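Local coordinates for tail spike protein gp49 (Pseudomonas phage LKA1, PDB 4RU4) that probably cleaves the O-specific polysaccharide of Pseudomonas as a lyase, serving as the phage's trimeric tailspike during entry into the host cell, at residues 311-316 with 338-343; 343-348 with 356-361; 544-549 with 595-600. All coordinates share one frame; numbering follows the deposited sequence. Where two conformers were deposited one is given.

Overall arrangement
Interactions 1 and 2 are successive steps along the right-handed parallel beta-helix of the pectin lyase-like region, with centres 8 Å apart. They share Cys343 and touch: Glu341 OE2 meets Arg359 NH1 at 2.6 Å in a salt bridge, and the Tyr340 and Tyr358 rings pack with Tyr340 CD1 3.3 Å from Tyr358 CE2. Interaction 3, where the 544-549 and 595-600 strands pair antiparallel, is centred about 43 Å from interaction 1 and about 38 Å from interaction 2. All three are buried, and neighbouring subunits pack against each. None lies at the calcium site of Gly368 and Asp394, but the Gln547 side chain of interaction 3 is about 7 Å from another bound calcium ion.

Interaction 1 (311-316 with 338-343); sequences VRMRNC and CSYENC
Glu341 OE1 is gripped twice by Arg314: NE donates at 2.8 Å in a nearly straight salt bridge (171° at the hydrogen), and NH2 adds a weak bond. The two side chains lie side by side, pointing the same way; OE1 lies in the guanidinium plane, but NE comes from above the carboxylate plane. Glu341 OE2 accepts from Ser339 OG at 2.6 Å, again from above that plane, and from a water that also takes a hydrogen from Arg314 NH2. Arg359 on the next strand forms a further salt bridge with OE2, so positive charge probably favours the ionised carboxylate. Ser339 OG relays the network: it receives Arg312 NH1 at 2.9 Å, close to that guanidinium's plane, while Asp337 holds Arg312 NH2. Arg312 CB sits over the centre of one face of the Arg314 guanidinium.

Met313 and Tyr340 occupy the other face of the sheet. With CG beside the backbone N (chi1 -40°), Met313 lays CG over the tyrosine ring, 3.7 Å from its centroid, a CH-pi contact; the bend at chi2 sets SD, which stands obliquely farther off, a Met-aromatic contact. Tyr340 OH bonds Asp330 O.

Between these faces the strands run parallel, linked by Met313 N to Ser339 O at 2.9 Å and Glu341 N to Met313 O at 2.8 Å. At the turn, Asn315 N bonds Glu341 O, and the Asn315 and Asn342 side chains lie alongside, amide planes 21° apart. Parallel strands of successive coils, paired in register with aligned turns (Asn on Asn, Cys on Cys), are characteristic of the right-handed beta-helix of pectin lyase-like proteins.

Interaction 2 (343-348 with 356-361); sequences CTIYGG and ISYRHC
Ile345 CD1 meets Tyr358 at the ring edge, 4.0 Å from CE2 and about as near CD2, with the two side chains crossing at about a right angle. The isoleucine carries CG1 beside its backbone N and CD1 extended beyond it (chi2 172°), which sends the methyl toward the tyrosine. The same CD1 touches Cys361 SG more loosely, at 4.3 Å, and thereby joins the aromatic contact to a pair of cysteines. Ala329 also packs on Ile345, while the Tyr358 ring meets Tyr340 with planes almost parallel, continuing the aromatic stack from one coil to the next.

Moving outward, Cys343 CB approaches Cys361 SG at 3.9 Å. The Cys361 sulfur is set beside its own backbone N (chi1 -66°), and from there it takes a weak hydrogen bond from Cys343 N at 3.7 Å, with 155° at the hydrogen. Cys343 O in turn lies 3.2 Å from Cys361 CA, a CA-H...O contact. Here, at a corner of the parallel beta-helix where Cys343 and Cys361 follow strands 338-341 and 356-359 of consecutive coils, the two segments come abreast; beyond it they diverge.

Polar ends at the periphery find partners outside these segments. Tyr358 OH bonds Thr350 O, and His360 NE2 bonds Asp385 of the third subunit near the centre of the trimer, where His360 also meets the His360 rings of both neighbours.

Direct contact between the segments is therefore mainly apolar and modest, 174 Å² in all, and its one hydrogen bond is a weak N-H to sulfur link that probably adds little to the dispersion contacts of methyl, ring and thiol.

Interaction 3 (544-549 with 595-600); sequences PTVQVT and WQAGIY
Gln547 and Gln596 stand on one face of this antiparallel pair and touch by their aliphatic parts, Gln547 CB 4.1 Å from Gln596 CG. Their amides then part: Gln547 bends at chi2 and reaches Thr549 and Gln596 of the second subunit, while Gln596 OE1 receives Gln547 NE2 of the third. Farther along this face Tyr600 folds back over Gly598, whose carbonyl carbon lies over one ring face, and brings CE2 to 4.0 Å from Thr545 CB. The tyrosine hydroxyl comes in close to Gly598, which has no side chain to obstruct it. One water joins Tyr600 OH to Thr545 O; another joins Thr545 OG1 to Tyr600 N.

On the other face Ala597 CB meets Pro544 CG at 3.8 Å, and Val546 CG2 lies farther off at 4.2 Å. Ile599 CG1 covers Pro544 CA at 3.9 Å. Paired backbone bonds hold the register: Thr545 N to Gly598 O at 2.8 Å with its return bond, and likewise Gln547 with Gln596.

Strand 545-551 lies in the C-terminal Ig-like region of the tailspike. Strand 590-600 is flanked by it and by 510-522, to which Trp595 and Ala597 bond through the backbone, while strand 572-578 packs through Leu575 against Val548 and Trp595.

Interaction 1 (311-316 with 338-343)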
# COMPACT_ATOMS: atom_id res chain seq x y z
N VAL B 311 -13.30 -8.76 -2.73
CA VAL B 311 -12.84 -8.49 -4.09
C VAL B 311 -11.97 -7.24 -4.02
O VAL B 311 -12.36 -6.21 -3.47
CB VAL B 311 -14.00 -8.37 -5.12
CG1 VAL B 311 -13.44 -8.15 -6.53
CG2 VAL B 311 -14.91 -9.63 -5.07
N ARG B 312 -10.74 -7.37 -4.53
CA ARG B 312 -9.72 -6.36 -4.33
C ARG B 312 -9.22 -5.82 -5.67
O ARG B 312 -8.75 -6.59 -6.50
CB ARG B 312 -8.56 -6.98 -3.52
CG ARG B 312 -9.04 -7.73 -2.30
CD ARG B 312 -9.54 -6.73 -1.22
NE ARG B 312 -10.00 -7.44 -0.03
CZ ARG B 312 -10.43 -6.84 1.08
NH1 ARG B 312 -10.49 -5.51 1.14
NH2 ARG B 312 -10.81 -7.56 2.12
N MET B 313 -9.32 -4.50 -5.88
CA MET B 313 -8.80 -3.90 -7.10
C MET B 313 -7.47 -3.24 -6.74
O MET B 313 -7.42 -2.37 -5.88
CB MET B 313 -9.76 -2.84 -7.64
CG MET B 313 -11.24 -3.19 -7.54
SD MET B 313 -11.67 -4.81 -8.23
CE MET B 313 -13.43 -4.78 -7.89
N ARG B 314 -6.39 -3.63 -7.42
CA ARG B 314 -5.06 -3.18 -7.03
C ARG B 314 -4.24 -2.77 -8.22
O ARG B 314 -4.30 -3.44 -9.26
CB ARG B 314 -4.33 -4.31 -6.31
CG ARG B 314 -5.01 -4.73 -5.00
CD ARG B 314 -4.18 -5.72 -4.20
NE ARG B 314 -4.73 -5.90 -2.86
CZ ARG B 314 -5.17 -7.05 -2.37
NH1 ARG B 314 -5.12 -8.15 -3.11
NH2 ARG B 314 -5.64 -7.10 -1.14
N ASN B 315 -3.47 -1.71 -8.06
CA ASN B 315 -2.43 -1.36 -9.06
C ASN B 315 -3.00 -1.07 -10.46
O ASN B 315 -2.36 -1.39 -11.47
CB ASN B 315 -1.35 -2.46 -9.12
CG ASN B 315 -0.83 -2.88 -7.72
OD1 ASN B 315 -0.70 -2.07 -6.83
ND2 ASN B 315 -0.55 -4.17 -7.55
N CYS B 316 -4.19 -0.47 -10.52
CA CYS B 316 -4.84 -0.13 -11.79
C CYS B 316 -4.89 1.37 -12.04
O CYS B 316 -4.82 2.17 -11.10
CB CYS B 316 -6.29 -0.64 -11.82
SG CYS B 316 -6.46 -2.45 -11.71
N CYS B 338 -14.61 -4.95 0.64
CA CYS B 338 -13.91 -4.86 -0.64
C CYS B 338 -13.09 -3.57 -0.65
O CYS B 338 -13.34 -2.68 0.16
CB CYS B 338 -14.91 -4.79 -1.78
SG CYS B 338 -15.85 -6.30 -2.07
N SER B 339 -12.14 -3.45 -1.59
CA SER B 339 -11.30 -2.24 -1.61
C SER B 339 -10.67 -1.98 -2.97
O SER B 339 -10.55 -2.89 -3.81
CB SER B 339 -10.17 -2.32 -0.55
OG SER B 339 -9.37 -3.50 -0.70
N TYR B 340 -10.30 -0.70 -3.17
CA TYR B 340 -9.33 -0.29 -4.21
C TYR B 340 -8.04 0.08 -3.46
O TYR B 340 -8.08 0.78 -2.45
CB TYR B 340 -9.84 0.92 -5.02
CG TYR B 340 -10.98 0.62 -5.98
CD1 TYR B 340 -12.28 0.51 -5.53
CD2 TYR B 340 -10.75 0.46 -7.35
CE1 TYR B 340 -13.34 0.21 -6.41
CE2 TYR B 340 -11.81 0.18 -8.23
CZ TYR B 340 -13.09 0.06 -7.75
OH TYR B 340 -14.13 -0.24 -8.60
N GLU B 341 -6.89 -0.36 -3.97
CA GLU B 341 -5.61 -0.10 -3.33
C GLU B 341 -4.58 0.20 -4.42
O GLU B 341 -4.55 -0.49 -5.44
CB GLU B 341 -5.18 -1.36 -2.55
CG GLU B 341 -6.21 -1.68 -1.45
CD GLU B 341 -6.04 -3.03 -0.76
OE1 GLU B 341 -5.12 -3.79 -1.12
OE2 GLU B 341 -6.87 -3.32 0.15
N ASN B 342 -3.78 1.23 -4.20
CA ASN B 342 -2.72 1.61 -5.13
C ASN B 342 -3.26 1.83 -6.54
O ASN B 342 -2.64 1.38 -7.49
CB ASN B 342 -1.63 0.55 -5.20
CG ASN B 342 -1.00 0.26 -3.84
OD1 ASN B 342 -0.98 -0.88 -3.39
ND2 ASN B 342 -0.48 1.27 -3.20
N CYS B 343 -4.39 2.51 -6.64
CA CYS B 343 -5.00 2.81 -7.93
C CYS B 343 -4.96 4.29 -8.23
O CYS B 343 -5.09 5.13 -7.32
CB CYS B 343 -6.47 2.33 -7.95
SG CYS B 343 -6.63 0.52 -7.99
O HOH W 1 -5.62 -5.43 1.45

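Interaction 2 (343-348 with 356-361)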
# COMPACT_ATOMS: atom_id res chain seq x y z
N CYS B 343 -4.39 2.51 -6.64
CA CYS B 343 -5.00 2.81 -7.93
C CYS B 343 -4.96 4.29 -8.23
O CYS B 343 -5.09 5.13 -7.32
CB CYS B 343 -6.47 2.33 -7.95
SG CYS B 343 -6.63 0.52 -7.99
N THR B 344 -4.78 4.63 -9.51
CA THR B 344 -5.00 5.98 -9.99
C THR B 344 -6.42 6.02 -10.55
O THR B 344 -6.76 5.28 -11.48
CB THR B 344 -3.96 6.36 -11.08
OG1 THR B 344 -2.64 6.23 -10.54
CG2 THR B 344 -4.19 7.83 -11.58
N ILE B 345 -7.27 6.85 -9.95
CA ILE B 345 -8.68 6.91 -10.33
C ILE B 345 -9.04 8.31 -10.83
O ILE B 345 -9.15 9.25 -10.04
CB ILE B 345 -9.61 6.52 -9.14
CG1 ILE B 345 -9.20 5.13 -8.59
CG2 ILE B 345 -11.12 6.56 -9.54
CD1 ILE B 345 -9.92 4.72 -7.29
N TYR B 346 -9.17 8.46 -12.15
CA TYR B 346 -9.63 9.72 -12.70
C TYR B 346 -11.13 9.70 -12.76
O TYR B 346 -11.69 8.82 -13.43
CB TYR B 346 -9.11 9.90 -14.13
CG TYR B 346 -7.60 10.03 -14.19
CD1 TYR B 346 -6.99 11.24 -13.94
CD2 TYR B 346 -6.79 8.93 -14.52
CE1 TYR B 346 -5.58 11.38 -14.03
CE2 TYR B 346 -5.41 9.05 -14.63
CZ TYR B 346 -4.80 10.28 -14.37
OH TYR B 346 -3.43 10.40 -14.46
N GLY B 347 -11.80 10.65 -12.10
CA GLY B 347 -13.25 10.77 -12.27
C GLY B 347 -14.03 10.25 -11.07
O GLY B 347 -15.22 9.96 -11.19
N GLY B 348 -13.38 10.12 -9.92
CA GLY B 348 -14.12 9.91 -8.69
C GLY B 348 -14.35 8.47 -8.27
O GLY B 348 -14.19 7.52 -9.06
N ILE B 356 -15.93 -0.77 3.30
CA ILE B 356 -15.26 -0.48 2.03
C ILE B 356 -14.07 0.48 2.26
O ILE B 356 -14.19 1.44 3.02
CB ILE B 356 -16.23 0.22 1.10
CG1 ILE B 356 -17.47 -0.66 0.84
CG2 ILE B 356 -15.52 0.68 -0.20
CD1 ILE B 356 -17.19 -2.06 0.32
N SER B 357 -12.93 0.24 1.61
CA SER B 357 -11.77 1.11 1.82
C SER B 357 -11.13 1.48 0.49
O SER B 357 -11.18 0.68 -0.47
CB SER B 357 -10.73 0.42 2.72
OG SER B 357 -11.36 -0.24 3.82
N TYR B 358 -10.56 2.68 0.44
CA TYR B 358 -9.63 3.10 -0.60
C TYR B 358 -8.30 3.34 0.11
O TYR B 358 -8.26 4.08 1.10
CB TYR B 358 -10.11 4.39 -1.29
CG TYR B 358 -11.33 4.13 -2.12
CD1 TYR B 358 -12.58 4.06 -1.54
CD2 TYR B 358 -11.21 3.88 -3.50
CE1 TYR B 358 -13.73 3.77 -2.32
CE2 TYR B 358 -12.33 3.58 -4.27
CZ TYR B 358 -13.59 3.53 -3.67
OH TYR B 358 -14.71 3.22 -4.42
N ARG B 359 -7.22 2.72 -0.37
CA ARG B 359 -5.93 2.81 0.31
C ARG B 359 -4.83 3.21 -0.66
O ARG B 359 -4.62 2.52 -1.66
CB ARG B 359 -5.53 1.46 0.90
CG ARG B 359 -6.59 0.84 1.81
CD ARG B 359 -6.14 -0.54 2.29
NE ARG B 359 -6.88 -0.98 3.47
CZ ARG B 359 -7.78 -1.96 3.50
NH1 ARG B 359 -8.05 -2.67 2.41
NH2 ARG B 359 -8.40 -2.25 4.65
N HIS B 360 -4.13 4.30 -0.35
CA HIS B 360 -3.03 4.74 -1.21
C HIS B 360 -3.48 4.88 -2.67
O HIS B 360 -2.72 4.53 -3.59
CB HIS B 360 -1.83 3.78 -1.08
CG HIS B 360 -1.01 4.01 0.16
ND1 HIS B 360 -0.10 3.10 0.66
CD2 HIS B 360 -0.97 5.08 1.01
CE1 HIS B 360 0.46 3.58 1.76
NE2 HIS B 360 -0.04 4.78 1.98
N CYS B 361 -4.70 5.38 -2.87
CA CYS B 361 -5.17 5.76 -4.20
C CYS B 361 -4.96 7.24 -4.48
O CYS B 361 -4.97 8.08 -3.56
CB CYS B 361 -6.65 5.46 -4.35
SG CYS B 361 -6.98 3.69 -4.29

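Interaction 3 (544-549 with 595-600)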
# COMPACT_ATOMS: atom_id res chain seq x y z
N PRO B 544 -15.85 26.35 23.23
CA PRO B 544 -14.82 25.37 23.54
C PRO B 544 -14.38 25.45 25.00
O PRO B 544 -14.76 26.38 25.73
CB PRO B 544 -13.68 25.80 22.62
CG PRO B 544 -13.87 27.32 22.49
CD PRO B 544 -15.36 27.47 22.40
N THR B 545 -13.62 24.45 25.43
CA THR B 545 -12.99 24.45 26.74
C THR B 545 -11.77 25.35 26.68
O THR B 545 -10.87 25.10 25.90
CB THR B 545 -12.60 23.01 27.13
OG1 THR B 545 -13.79 22.20 27.07
CG2 THR B 545 -12.02 22.92 28.55
N VAL B 546 -11.78 26.42 27.47
CA VAL B 546 -10.77 27.48 27.40
C VAL B 546 -9.88 27.53 28.65
O VAL B 546 -10.39 27.47 29.78
CB VAL B 546 -11.49 28.85 27.23
CG1 VAL B 546 -10.49 30.03 27.29
CG2 VAL B 546 -12.29 28.87 25.90
N GLN B 547 -8.56 27.65 28.45
CA GLN B 547 -7.65 27.97 29.56
C GLN B 547 -6.99 29.32 29.36
O GLN B 547 -6.69 29.71 28.22
CB GLN B 547 -6.56 26.89 29.70
CG GLN B 547 -7.11 25.47 29.74
CD GLN B 547 -7.92 25.20 31.00
OE1 GLN B 547 -7.72 25.84 32.03
NE2 GLN B 547 -8.80 24.21 30.93
N VAL B 548 -6.79 30.05 30.44
CA VAL B 548 -6.01 31.28 30.39
C VAL B 548 -5.06 31.32 31.59
O VAL B 548 -5.47 31.08 32.72
CB VAL B 548 -6.92 32.54 30.42
CG1 VAL B 548 -6.09 33.80 30.11
CG2 VAL B 548 -8.10 32.43 29.44
N THR B 549 -3.80 31.65 31.33
CA THR B 549 -2.81 31.80 32.38
C THR B 549 -2.00 33.07 32.14
O THR B 549 -1.67 33.39 31.00
CB THR B 549 -1.87 30.56 32.43
OG1 THR B 549 -2.63 29.40 32.81
CG2 THR B 549 -0.71 30.76 33.41
N TRP B 595 -3.55 31.90 26.25
CA TRP B 595 -4.91 31.35 26.17
C TRP B 595 -4.89 30.17 25.23
O TRP B 595 -4.03 30.08 24.33
CB TRP B 595 -5.90 32.42 25.66
CG TRP B 595 -5.67 32.74 24.19
CD1 TRP B 595 -4.81 33.67 23.70
CD2 TRP B 595 -6.27 32.10 23.05
NE1 TRP B 595 -4.84 33.67 22.32
CE2 TRP B 595 -5.72 32.72 21.89
CE3 TRP B 595 -7.21 31.07 22.89
CZ2 TRP B 595 -6.10 32.35 20.59
CZ3 TRP B 595 -7.58 30.69 21.60
CH2 TRP B 595 -7.02 31.34 20.46
N GLN B 596 -5.83 29.25 25.43
CA GLN B 596 -6.02 28.19 24.46
C GLN B 596 -7.43 27.62 24.55
O GLN B 596 -8.12 27.79 25.56
CB GLN B 596 -4.97 27.10 24.62
CG GLN B 596 -5.08 26.26 25.90
CD GLN B 596 -3.81 25.51 26.14
OE1 GLN B 596 -2.78 26.10 26.44
NE2 GLN B 596 -3.85 24.20 25.92
N ALA B 597 -7.85 26.95 23.49
CA ALA B 597 -9.24 26.53 23.35
C ALA B 597 -9.24 25.20 22.60
O ALA B 597 -8.44 25.00 21.68
CB ALA B 597 -10.05 27.60 22.53
N GLY B 598 -10.15 24.29 22.97
CA GLY B 598 -10.28 23.04 22.25
C GLY B 598 -11.49 22.29 22.77
O GLY B 598 -12.14 22.77 23.71
N ILE B 599 -11.84 21.16 22.14
CA ILE B 599 -12.92 20.35 22.67
C ILE B 599 -12.40 18.93 22.84
O ILE B 599 -11.79 18.37 21.93
CB ILE B 599 -14.21 20.45 21.82
CG1 ILE B 599 -14.71 21.92 21.74
CG2 ILE B 599 -15.31 19.58 22.44
CD1 ILE B 599 -15.92 22.18 20.73
N TYR B 600 -12.64 18.32 24.00
CA TYR B 600 -11.92 17.11 24.37
C TYR B 600 -12.85 16.14 25.07
O TYR B 600 -12.63 15.81 26.22
CB TYR B 600 -10.76 17.45 25.34
CG TYR B 600 -9.99 18.73 25.04
CD1 TYR B 600 -9.01 18.77 24.06
CD2 TYR B 600 -10.20 19.88 25.79
CE1 TYR B 600 -8.29 19.93 23.81
CE2 TYR B 600 -9.50 21.04 25.55
CZ TYR B 600 -8.54 21.07 24.57
OH TYR B 600 -7.84 22.26 24.36
O HOH W 2 -14.01 19.66 26.19
O HOH W 3 -8.19 24.20 26.16